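Local coordinates for protein hydroxyglutarate synthase (Oryza sativa, PDB 6W1K) that uses iron(II) and O2 to decarboxylate and hydroxylate 2-oxoadipate, giving (R)-2-hydroxyglutarate and CO2 in lysine catabolism of plant plastids, at residues 121-126 with 292-297; 194-199 with 264-269; 223-228 with 308-313; 241-246 with 300-305. One frame throughout, in Å; residues are numbered along the deposited sequence.

Interaction 1: residues 121-126 with 292-297. With OOG (2-oxoadipic acid), chain F.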
# COMPACT_ATOMS: atom_id res chain seq x y z
N ARG A 121 -0.07 9.31 -1.29
CA ARG A 121 -1.45 8.90 -1.21
C ARG A 121 -1.54 7.70 -0.27
O ARG A 121 -0.54 7.04 0.02
CB ARG A 121 -2.01 8.55 -2.60
CG ARG A 121 -1.89 9.66 -3.66
CD ARG A 121 -2.08 9.02 -5.02
NE ARG A 121 -1.86 9.90 -6.16
CZ ARG A 121 -0.67 10.20 -6.67
NH1 ARG A 121 0.44 9.70 -6.14
NH2 ARG A 121 -0.61 11.00 -7.72
N ILE A 122 -2.75 7.44 0.23
CA ILE A 122 -2.98 6.28 1.09
C ILE A 122 -4.09 5.44 0.50
O ILE A 122 -5.14 5.96 0.13
CB ILE A 122 -3.33 6.69 2.55
CG1 ILE A 122 -2.33 7.70 3.11
CG2 ILE A 122 -3.38 5.44 3.41
CD1 ILE A 122 -1.01 7.14 3.47
N PHE A 123 -3.86 4.13 0.40
CA PHE A 123 -4.82 3.15 -0.11
C PHE A 123 -5.12 2.20 1.05
O PHE A 123 -4.20 1.59 1.58
CB PHE A 123 -4.23 2.41 -1.33
CG PHE A 123 -5.18 1.48 -2.02
CD1 PHE A 123 -5.50 0.23 -1.48
CD2 PHE A 123 -5.75 1.85 -3.24
CE1 PHE A 123 -6.38 -0.63 -2.15
CE2 PHE A 123 -6.64 1.01 -3.91
CZ PHE A 123 -6.96 -0.23 -3.36
N ILE A 124 -6.39 2.13 1.48
CA ILE A 124 -6.76 1.31 2.64
C ILE A 124 -7.89 0.39 2.21
O ILE A 124 -8.93 0.86 1.73
CB ILE A 124 -7.20 2.14 3.85
CG1 ILE A 124 -6.15 3.20 4.19
CG2 ILE A 124 -7.40 1.22 5.03
CD1 ILE A 124 -6.56 4.19 5.27
N SER A 125 -7.69 -0.89 2.36
CA SER A 125 -8.71 -1.86 2.00
C SER A 125 -9.21 -2.54 3.28
O SER A 125 -8.57 -2.47 4.34
CB SER A 125 -8.16 -2.85 0.99
OG SER A 125 -7.06 -3.55 1.50
N GLU A 126 -10.39 -3.14 3.18
CA GLU A 126 -10.91 -3.97 4.26
C GLU A 126 -11.57 -5.22 3.70
O GLU A 126 -12.19 -5.19 2.65
CB GLU A 126 -11.92 -3.21 5.13
CG GLU A 126 -13.23 -2.84 4.44
CD GLU A 126 -14.13 -1.92 5.28
OE1 GLU A 126 -13.70 -1.38 6.33
OE2 GLU A 126 -15.28 -1.73 4.88
N ASP A 292 -4.40 10.50 -11.88
CA ASP A 292 -4.46 10.32 -10.44
C ASP A 292 -5.31 9.10 -10.09
O ASP A 292 -5.99 8.50 -10.92
CB ASP A 292 -5.02 11.57 -9.76
CG ASP A 292 -4.55 11.70 -8.31
OD1 ASP A 292 -3.87 10.75 -7.80
OD2 ASP A 292 -4.86 12.76 -7.68
N GLY A 293 -5.24 8.72 -8.83
CA GLY A 293 -6.09 7.67 -8.33
C GLY A 293 -5.61 6.28 -8.72
O GLY A 293 -4.42 6.05 -8.97
N PHE A 294 -6.55 5.35 -8.81
CA PHE A 294 -6.25 3.92 -8.89
C PHE A 294 -7.24 3.28 -9.86
O PHE A 294 -8.12 3.94 -10.40
CB PHE A 294 -6.31 3.29 -7.50
CG PHE A 294 -5.29 3.84 -6.54
CD1 PHE A 294 -4.05 3.23 -6.40
CD2 PHE A 294 -5.56 4.98 -5.81
CE1 PHE A 294 -3.12 3.76 -5.54
CE2 PHE A 294 -4.64 5.52 -4.93
CZ PHE A 294 -3.42 4.90 -4.78
N GLU A 295 -7.07 1.99 -10.10
CA GLU A 295 -7.88 1.31 -11.11
C GLU A 295 -8.21 -0.09 -10.62
O GLU A 295 -7.30 -0.86 -10.27
CB GLU A 295 -7.15 1.28 -12.46
CG GLU A 295 -8.11 1.18 -13.66
CD GLU A 295 -8.48 -0.26 -13.95
OE1 GLU A 295 -7.58 -1.12 -13.81
OE2 GLU A 295 -9.65 -0.55 -14.31
N VAL A 296 -9.50 -0.42 -10.61
CA VAL A 296 -9.93 -1.69 -10.02
C VAL A 296 -9.23 -2.86 -10.70
O VAL A 296 -8.75 -3.78 -10.02
CB VAL A 296 -11.47 -1.80 -10.12
CG1 VAL A 296 -11.91 -1.66 -11.61
CG2 VAL A 296 -11.93 -3.11 -9.49
N GLY A 297 -9.14 -2.85 -12.03
CA GLY A 297 -8.49 -3.95 -12.74
C GLY A 297 -7.05 -4.17 -12.31
O GLY A 297 -6.64 -5.31 -12.05
C2 OOG F . -3.35 -3.19 -2.08
C3 OOG F . -3.31 -3.57 -3.56
C4 OOG F . -3.92 -2.45 -4.42
C6 OOG F . -2.87 -0.60 -5.99
O4 OOG F . -3.86 -0.61 -6.75
O3 OOG F . -1.83 0.01 -6.33
C5 OOG F . -2.92 -1.32 -4.64
C1 OOG F . -2.96 -4.37 -1.17
O1 OOG F . -3.24 -4.34 -0.03
O2 OOG F . -2.28 -5.48 -1.67
O5 OOG F . -2.18 -0.99 -3.79
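Arg121 meets Asp292 in a salt bridge that converges on one carboxylate oxygen, OD1, and is carried mainly by NE. Arg121 NE donates to Asp292 OD1 at 2.7 Å with an N-H...O angle of 162°, OD1 lying near the guanidinium plane and being met on its syn side. The carboxylate is turned 78° from the guanidinium, and Arg121 NH2 adds only a weak bond of 3.3 Å to Asp292 OD1. A third donor, Gly293 N, reaches that oxygen from above the carboxylate plane, 2.7 Å from Asp292 OD1, tying the acid to its own loop. Arg121 is also held by Glu287 and the carbonyl of Asp58. Beyond the charges comes an edge-to-face pair: CD2 of Phe123 sits 3.7 Å above the plane of the Phe294 ring, over its centre, with the ring planes at 66°. One face of the Phe123 ring carries the substrate, C4 of 2-oxoadipate lying 3.8 Å above the plane toward the rim, so the pair forms part of the pocket wall. Strand 121-127 runs between strands 57-65 and 97-103; Phe294, just ahead of helix 296-302, also meets the rings of His59 and Trp101 from these strands edge-to-face.

Interaction 2: residues 194-199 with 264-269. With NI (nickel (II) ion), chain E; OOG (2-oxoadipic acid), chain F.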
# COMPACT_ATOMS: atom_id res chain seq x y z
N ASN A 194 1.50 -2.53 4.09
CA ASN A 194 1.48 -3.68 3.17
C ASN A 194 2.41 -3.46 1.98
O ASN A 194 3.04 -4.41 1.49
CB ASN A 194 0.04 -3.90 2.71
CG ASN A 194 -0.04 -4.89 1.58
OD1 ASN A 194 -0.06 -4.51 0.42
ND2 ASN A 194 -0.08 -6.17 1.91
N HIS A 195 2.53 -2.21 1.52
CA HIS A 195 3.61 -1.85 0.62
C HIS A 195 3.73 -0.34 0.52
O HIS A 195 2.80 0.42 0.84
CB HIS A 195 3.43 -2.48 -0.77
CG HIS A 195 2.25 -1.96 -1.54
ND1 HIS A 195 0.99 -2.51 -1.43
CD2 HIS A 195 2.15 -0.98 -2.47
CE1 HIS A 195 0.17 -1.88 -2.25
NE2 HIS A 195 0.84 -0.93 -2.87
N THR A 196 4.91 0.08 0.12
CA THR A 196 5.10 1.41 -0.42
C THR A 196 5.28 1.25 -1.92
O THR A 196 5.45 0.13 -2.43
CB THR A 196 6.31 2.12 0.21
OG1 THR A 196 6.26 3.52 -0.12
CG2 THR A 196 7.61 1.53 -0.28
N THR A 197 5.27 2.37 -2.63
CA THR A 197 5.28 2.42 -4.09
C THR A 197 6.25 3.48 -4.55
O THR A 197 6.15 4.63 -4.11
CB THR A 197 3.89 2.77 -4.62
OG1 THR A 197 2.94 1.89 -4.02
CG2 THR A 197 3.79 2.65 -6.11
N ILE A 198 7.17 3.13 -5.43
CA ILE A 198 8.09 4.09 -6.00
C ILE A 198 7.43 4.73 -7.21
O ILE A 198 6.93 4.04 -8.10
CB ILE A 198 9.41 3.42 -6.39
CG1 ILE A 198 10.13 2.86 -5.16
CG2 ILE A 198 10.30 4.40 -7.13
CD1 ILE A 198 11.38 2.08 -5.56
N SER A 199 7.42 6.06 -7.22
CA SER A 199 6.92 6.82 -8.35
C SER A 199 8.01 6.87 -9.42
O SER A 199 8.90 7.72 -9.37
CB SER A 199 6.54 8.22 -7.89
OG SER A 199 6.13 8.97 -9.00
N SER A 264 5.46 -8.24 3.40
CA SER A 264 5.01 -7.19 2.50
C SER A 264 5.83 -7.21 1.23
O SER A 264 6.71 -8.05 1.03
CB SER A 264 5.10 -5.84 3.20
OG SER A 264 4.24 -5.84 4.33
N TYR A 265 5.51 -6.28 0.34
CA TYR A 265 6.14 -6.21 -0.97
C TYR A 265 6.33 -4.75 -1.30
O TYR A 265 6.05 -3.87 -0.48
CB TYR A 265 5.32 -6.93 -2.03
CG TYR A 265 3.93 -6.36 -2.32
CD1 TYR A 265 2.83 -6.77 -1.58
CD2 TYR A 265 3.71 -5.44 -3.34
CE1 TYR A 265 1.57 -6.30 -1.83
CE2 TYR A 265 2.44 -4.95 -3.59
CZ TYR A 265 1.37 -5.39 -2.82
OH TYR A 265 0.09 -4.95 -3.04
N ILE A 266 6.86 -4.47 -2.48
CA ILE A 266 7.04 -3.10 -2.93
C ILE A 266 6.48 -2.97 -4.34
O ILE A 266 6.59 -3.90 -5.16
CB ILE A 266 8.52 -2.65 -2.85
CG1 ILE A 266 8.64 -1.16 -3.22
CG2 ILE A 266 9.44 -3.49 -3.75
CD1 ILE A 266 10.00 -0.49 -2.84
N GLU A 267 5.85 -1.83 -4.63
CA GLU A 267 5.23 -1.58 -5.92
C GLU A 267 5.97 -0.43 -6.61
O GLU A 267 6.69 0.36 -5.98
CB GLU A 267 3.73 -1.29 -5.73
CG GLU A 267 2.97 -1.00 -6.99
CD GLU A 267 1.64 -0.31 -6.71
OE1 GLU A 267 0.93 -0.76 -5.79
OE2 GLU A 267 1.29 0.67 -7.41
N PHE A 268 5.84 -0.41 -7.94
CA PHE A 268 6.37 0.64 -8.81
C PHE A 268 5.26 1.11 -9.74
O PHE A 268 4.52 0.29 -10.30
CB PHE A 268 7.58 0.12 -9.60
CG PHE A 268 8.34 -0.94 -8.86
CD1 PHE A 268 9.13 -0.63 -7.76
CD2 PHE A 268 8.29 -2.27 -9.29
CE1 PHE A 268 9.85 -1.62 -7.09
CE2 PHE A 268 8.99 -3.26 -8.63
CZ PHE A 268 9.77 -2.94 -7.53
N ALA A 269 5.09 2.42 -9.85
CA ALA A 269 3.96 2.96 -10.58
C ALA A 269 4.39 4.12 -11.45
O ALA A 269 5.20 4.97 -11.04
CB ALA A 269 2.84 3.39 -9.63
NI NI E . -0.35 -0.18 -4.51
C2 OOG F . -3.35 -3.19 -2.08
C3 OOG F . -3.31 -3.57 -3.56
C4 OOG F . -3.92 -2.45 -4.42
C6 OOG F . -2.87 -0.60 -5.99
O4 OOG F . -3.86 -0.61 -6.75
O3 OOG F . -1.83 0.01 -6.33
C5 OOG F . -2.92 -1.32 -4.64
C1 OOG F . -2.96 -4.37 -1.17
O1 OOG F . -3.24 -4.34 -0.03
O2 OOG F . -2.28 -5.48 -1.67
O5 OOG F . -2.18 -0.99 -3.79
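His195 and Glu267 bring two parallel neighbouring strands, 195-199 and 258-271, to one metal, completing with His59 a two-histidine, one-carboxylate site in a glyoxalase-clan fold. Nickel occupies the iron position: NE2 of His195 binds it at 2.2 Å and OE1 of Glu267 at 1.9 Å, while O3 and O5 of 2-oxoadipate chelate it. The strands are drawn tight beyond His195. Glu267 N donates to Thr196 O, Ile198 N to Glu267 O, and Ala269 N to Ile198 O, the last at 3.0 Å. Thr197, Glu267 and Ala269 point to the metal face, where Thr197 CG2 lies 3.7 Å from Ala269 CB; on the reverse face the CD1 methyl of Ile198 touches that of Ile266 and comes to the edge of the Phe268 ring. The end at Asn194 is looser although it too is buried: Tyr265 N reaches Asn194 O through a weak bond of 3.3 Å, and side chains do much of the joining. The rings of His195 and Tyr265 run side by side, 23° from parallel but slid so far that they barely overlap. His195 CB makes a CH-pi contact over the centre of the Tyr265 ring. OE2 of Glu267, the oxygen turned from the metal, has its partner in Gln241. At the far tip of the phenol, Tyr265 OH donates to O2 of the substrate's distal carboxylate at 2.8 Å.

Interaction 3: residues 223-228 with 308-313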
# COMPACT_ATOMS: atom_id res chain seq x y z
N LYS A 223 11.93 -11.08 -8.33
CA LYS A 223 10.80 -11.62 -9.09
C LYS A 223 9.61 -10.65 -9.02
O LYS A 223 9.25 -10.27 -7.91
CB LYS A 223 10.39 -12.97 -8.51
CG LYS A 223 9.61 -13.86 -9.45
CD LYS A 223 9.12 -15.13 -8.82
CE LYS A 223 10.24 -15.98 -8.26
NZ LYS A 223 11.19 -16.36 -9.33
N LEU A 224 9.04 -10.28 -10.15
CA LEU A 224 7.86 -9.45 -10.18
C LEU A 224 6.59 -10.29 -10.16
O LEU A 224 6.55 -11.39 -10.71
CB LEU A 224 7.87 -8.58 -11.44
CG LEU A 224 9.05 -7.60 -11.54
CD1 LEU A 224 9.07 -6.86 -12.87
CD2 LEU A 224 8.99 -6.61 -10.40
N ASN A 225 5.54 -9.75 -9.53
CA ASN A 225 4.21 -10.35 -9.60
C ASN A 225 3.83 -10.63 -11.05
O ASN A 225 3.75 -9.71 -11.87
CB ASN A 225 3.19 -9.39 -8.96
CG ASN A 225 1.77 -9.94 -8.97
OD1 ASN A 225 1.47 -10.85 -9.72
ND2 ASN A 225 0.91 -9.39 -8.12
N SER A 226 3.55 -11.91 -11.34
CA SER A 226 3.29 -12.41 -12.69
C SER A 226 1.82 -12.38 -13.09
O SER A 226 1.52 -12.66 -14.25
CB SER A 226 3.76 -13.88 -12.83
OG SER A 226 2.89 -14.80 -12.16
N GLU A 227 0.91 -12.13 -12.16
CA GLU A 227 -0.50 -12.37 -12.43
C GLU A 227 -1.04 -11.21 -13.25
O GLU A 227 -0.92 -10.06 -12.84
CB GLU A 227 -1.29 -12.51 -11.13
CG GLU A 227 -2.72 -13.05 -11.33
CD GLU A 227 -2.79 -14.38 -12.11
OE1 GLU A 227 -2.07 -15.36 -11.77
OE2 GLU A 227 -3.60 -14.45 -13.06
N GLY A 228 -1.64 -11.51 -14.40
CA GLY A 228 -2.04 -10.45 -15.31
C GLY A 228 -0.89 -9.77 -16.02
O GLY A 228 -1.04 -8.63 -16.48
N ASN A 308 -0.18 -17.20 -2.15
CA ASN A 308 0.72 -18.35 -2.07
C ASN A 308 1.20 -18.77 -3.45
O ASN A 308 2.34 -19.22 -3.60
CB ASN A 308 0.02 -19.50 -1.36
CG ASN A 308 0.97 -20.59 -0.95
OD1 ASN A 308 0.90 -21.71 -1.45
ND2 ASN A 308 1.89 -20.27 -0.02
N ASP A 309 0.36 -18.60 -4.47
CA ASP A 309 0.76 -19.01 -5.82
C ASP A 309 1.92 -18.16 -6.33
O ASP A 309 2.84 -18.68 -6.97
CB ASP A 309 -0.42 -18.92 -6.78
CG ASP A 309 -0.16 -19.65 -8.10
OD1 ASP A 309 0.14 -20.87 -8.08
OD2 ASP A 309 -0.27 -18.99 -9.16
N GLN A 310 1.90 -16.85 -6.08
CA GLN A 310 3.05 -16.03 -6.45
C GLN A 310 4.27 -16.36 -5.59
O GLN A 310 5.38 -16.50 -6.11
CB GLN A 310 2.68 -14.55 -6.35
CG GLN A 310 1.75 -14.12 -7.49
CD GLN A 310 2.40 -14.19 -8.87
OE1 GLN A 310 3.48 -13.66 -9.09
NE2 GLN A 310 1.73 -14.86 -9.81
N LEU A 311 4.10 -16.48 -4.27
CA LEU A 311 5.26 -16.73 -3.41
C LEU A 311 5.95 -18.05 -3.73
O LEU A 311 7.17 -18.18 -3.51
CB LEU A 311 4.82 -16.71 -1.94
CG LEU A 311 4.86 -15.35 -1.22
CD1 LEU A 311 4.05 -14.34 -1.93
CD2 LEU A 311 4.34 -15.54 0.20
N THR A 312 5.22 -19.06 -4.21
CA THR A 312 5.80 -20.38 -4.43
C THR A 312 6.19 -20.63 -5.88
O THR A 312 6.62 -21.74 -6.21
CB THR A 312 4.83 -21.48 -3.93
OG1 THR A 312 3.59 -21.42 -4.63
CG2 THR A 312 4.58 -21.34 -2.42
N ARG A 313 6.07 -19.62 -6.74
CA ARG A 313 6.49 -19.77 -8.14
C ARG A 313 7.93 -20.26 -8.23
O ARG A 313 8.83 -19.68 -7.62
CB ARG A 313 6.37 -18.44 -8.87
CG ARG A 313 4.99 -18.13 -9.41
CD ARG A 313 4.97 -16.71 -9.98
NE ARG A 313 6.12 -16.45 -10.85
CZ ARG A 313 6.68 -15.26 -11.01
NH1 ARG A 313 7.73 -15.11 -11.81
NH2 ARG A 313 6.18 -14.20 -10.38
O HOH W 1 7.96 -12.58 -12.87
O HOH W 2 -0.79 -16.05 -9.64
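Gln310 OE1 is gripped from opposite faces of its amide plane, by Ser226 N from across the contact and by Arg313 NH2 from its own segment. Ser226 N stands above that plane, 2.9 Å from Gln310 OE1, with a nearly straight N-H...O angle of 175°; Arg313 NH2 is 3.0 Å from Gln310 OE1. The other end of the amide is used too: Gln310 NE2 donates to Ser226 OG at only 2.6 Å, with the hydroxyl in the amide plane. Ser226 thus engages both the oxygen and the nitrogen of the amide, which fixes its rotation. A bend at chi2 (-65°) places CD for this, beside the loop. That loop is shaped by an Asx turn, in which Asn225 OD1 accepts from Glu227 N, while Asn225 ND2 holds Ser305 OG and the carbonyl of Lys301. The glutamine belongs to helix 308-311, close to the C-terminal end of the modelled chain, so the contact fastens the tail onto the loop between helix 210-219 and strand 232-233. Arg313 forms the outer layer. Its NH2 also donates to Leu224 O at 2.9 Å, near the guanidinium plane, and one water links Leu224 O to NH1. Lys223 CD lies 3.2 Å above the centre of one guanidinium face and Ser226 CB covers the rim of the opposite one; the lysine ammonium stays 4.4 Å from Arg313 NH1, measured from Lys223 NZ. At the other border a second water donates to Glu227 OE1 and Asp309 OD2 and accepts from Gln310 NE2.

Interaction 4: residues 241-246 with 300-305. With OOG (2-oxoadipic acid), chain F.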
# COMPACT_ATOMS: atom_id res chain seq x y z
N GLN A 241 1.43 -0.24 -13.48
CA GLN A 241 1.90 -0.64 -12.15
C GLN A 241 2.53 -2.02 -12.21
O GLN A 241 2.09 -2.88 -12.98
CB GLN A 241 0.75 -0.64 -11.16
CG GLN A 241 0.13 0.73 -10.91
CD GLN A 241 -1.14 0.62 -10.10
OE1 GLN A 241 -2.25 0.53 -10.64
NE2 GLN A 241 -0.99 0.64 -8.79
N SER A 242 3.59 -2.19 -11.44
CA SER A 242 4.23 -3.49 -11.23
C SER A 242 4.58 -3.61 -9.75
O SER A 242 4.58 -2.62 -9.02
CB SER A 242 5.46 -3.66 -12.12
OG SER A 242 6.39 -2.63 -11.87
N SER A 243 4.86 -4.84 -9.31
CA SER A 243 5.09 -5.10 -7.89
C SER A 243 5.96 -6.35 -7.75
O SER A 243 5.91 -7.24 -8.60
CB SER A 243 3.79 -5.33 -7.11
OG SER A 243 3.14 -6.51 -7.51
N THR A 244 6.74 -6.40 -6.68
CA THR A 244 7.50 -7.60 -6.38
C THR A 244 6.59 -8.64 -5.74
O THR A 244 5.52 -8.32 -5.20
CB THR A 244 8.67 -7.32 -5.44
OG1 THR A 244 8.19 -6.68 -4.25
CG2 THR A 244 9.74 -6.46 -6.10
N VAL A 245 7.02 -9.89 -5.83
CA VAL A 245 6.47 -10.94 -4.98
C VAL A 245 6.88 -10.67 -3.54
O VAL A 245 8.05 -10.38 -3.25
CB VAL A 245 6.97 -12.31 -5.46
CG1 VAL A 245 6.43 -13.42 -4.56
CG2 VAL A 245 6.55 -12.53 -6.91
N ALA A 246 5.91 -10.76 -2.63
CA ALA A 246 6.13 -10.46 -1.24
C ALA A 246 7.24 -11.34 -0.66
O ALA A 246 7.43 -12.49 -1.07
CB ALA A 246 4.84 -10.64 -0.43
N ASP A 300 -6.84 -5.32 -8.47
CA ASP A 300 -7.27 -6.70 -8.25
C ASP A 300 -6.11 -7.66 -8.37
O ASP A 300 -6.01 -8.61 -7.59
CB ASP A 300 -8.38 -7.07 -9.24
CG ASP A 300 -9.08 -8.39 -8.88
OD1 ASP A 300 -9.24 -8.71 -7.69
OD2 ASP A 300 -9.50 -9.11 -9.82
N LYS A 301 -5.19 -7.43 -9.31
CA LYS A 301 -4.10 -8.36 -9.54
C LYS A 301 -2.90 -8.07 -8.64
O LYS A 301 -2.15 -8.99 -8.29
CB LYS A 301 -3.68 -8.31 -11.01
CG LYS A 301 -4.80 -8.61 -12.02
CD LYS A 301 -5.17 -10.12 -12.01
CE LYS A 301 -6.40 -10.43 -12.90
NZ LYS A 301 -7.60 -10.85 -12.11
N ILE A 302 -2.74 -6.83 -8.22
CA ILE A 302 -1.63 -6.47 -7.34
C ILE A 302 -1.85 -7.03 -5.95
O ILE A 302 -0.88 -7.37 -5.26
CB ILE A 302 -1.45 -4.94 -7.32
CG1 ILE A 302 -1.03 -4.45 -8.71
CG2 ILE A 302 -0.40 -4.50 -6.30
CD1 ILE A 302 -1.07 -2.94 -8.88
N PHE A 303 -3.12 -7.19 -5.53
CA PHE A 303 -3.41 -7.85 -4.24
C PHE A 303 -2.72 -9.21 -4.16
O PHE A 303 -2.42 -9.70 -3.06
CB PHE A 303 -4.92 -8.06 -4.03
CG PHE A 303 -5.65 -6.87 -3.48
CD1 PHE A 303 -5.34 -6.35 -2.22
CD2 PHE A 303 -6.66 -6.26 -4.21
CE1 PHE A 303 -6.02 -5.25 -1.72
CE2 PHE A 303 -7.34 -5.14 -3.72
CZ PHE A 303 -7.01 -4.64 -2.46
N GLU A 304 -2.50 -9.84 -5.30
CA GLU A 304 -1.98 -11.20 -5.32
C GLU A 304 -0.47 -11.27 -5.17
O GLU A 304 0.09 -12.38 -5.16
CB GLU A 304 -2.46 -11.88 -6.60
CG GLU A 304 -3.99 -12.03 -6.62
CD GLU A 304 -4.52 -12.85 -7.78
OE1 GLU A 304 -3.85 -13.83 -8.16
OE2 GLU A 304 -5.60 -12.49 -8.31
N SER A 305 0.20 -10.14 -4.98
CA SER A 305 1.62 -10.15 -4.67
C SER A 305 1.92 -10.93 -3.40
O SER A 305 3.03 -11.43 -3.23
CB SER A 305 2.13 -8.73 -4.55
OG SER A 305 1.87 -8.01 -5.75
C2 OOG F . -3.35 -3.19 -2.08
C3 OOG F . -3.31 -3.57 -3.56
C4 OOG F . -3.92 -2.45 -4.42
C6 OOG F . -2.87 -0.60 -5.99
O4 OOG F . -3.86 -0.61 -6.75
O3 OOG F . -1.83 0.01 -6.33
C5 OOG F . -2.92 -1.32 -4.64
C1 OOG F . -2.96 -4.37 -1.17
O1 OOG F . -3.24 -4.34 -0.03
O2 OOG F . -2.28 -5.48 -1.67
O5 OOG F . -2.18 -0.99 -3.79
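Ser243 and Ser305 meet through their hydroxyls, the OG atoms 2.6 Å apart in a short hydrogen bond within the buried interior. Ser305 OG is held further: it donates to Ile302 O at 2.9 Å, in the carbonyl plane and on a lone pair. With OG anti to its own carbonyl carbon (chi1 -57°), the hydroxyl can bind one turn back, and Ile302 O receives Ser305 N as well. The backbone adds one bond across the contact, from Ala246 N to Ser305 O at 3.0 Å with an N-H...O angle of 169°. These bonds pin the 3-10 segment 303-305, which follows on from the helical residues 300-302, against the end of strand 239-243 and the loop after it; this part of the chain closes one side of the 2-oxoadipate pocket. Apolar packing centres on Ile302, whose CD1 lies 3.7 Å from Gln241 CB and also touches the amide, the two side chains crossing at about a right angle. A separate van der Waals contact sets Ser305 CB against the carbonyl oxygen of Thr244. Towards the ligand, Gln241 NE2 makes a weak bond of 2.7 Å to O3 of 2-oxoadipate, bent to 127° at the hydrogen, and donates to Glu267 OE2, a metal ligand's second oxygen; its OE1 is held by Asn298. Phe303 turns away from the strand and lays a ring face under the substrate, C3 lying 3.6 Å above the ring plane toward the rim.

In the fold
Interactions 1, 2 and 4 all touch 2-oxoadipate and reach the same mixed sheet, with centres 9 to 13 Å apart. Strand 121-127 comes first in the chain, then strand 195-199, the loop 223-228, strand 239-243 and strand 258-271; the closing segments 292-297, 300-305 and 308-313 follow in order. Interactions 1 and 4 share helix 296-302, which lies over the pocket formed on the sheet. Strands 258-271 and 239-243 are neighbours, joining interactions 2 and 4 directly. Interaction 3 lies outermost, its centre about 17 Å from that of the chain but only 8 Å from that of interaction 4. Segments 292-297 and 300-305 thus line a site built largely on earlier strands, while 308-313 fastens the tail outside it.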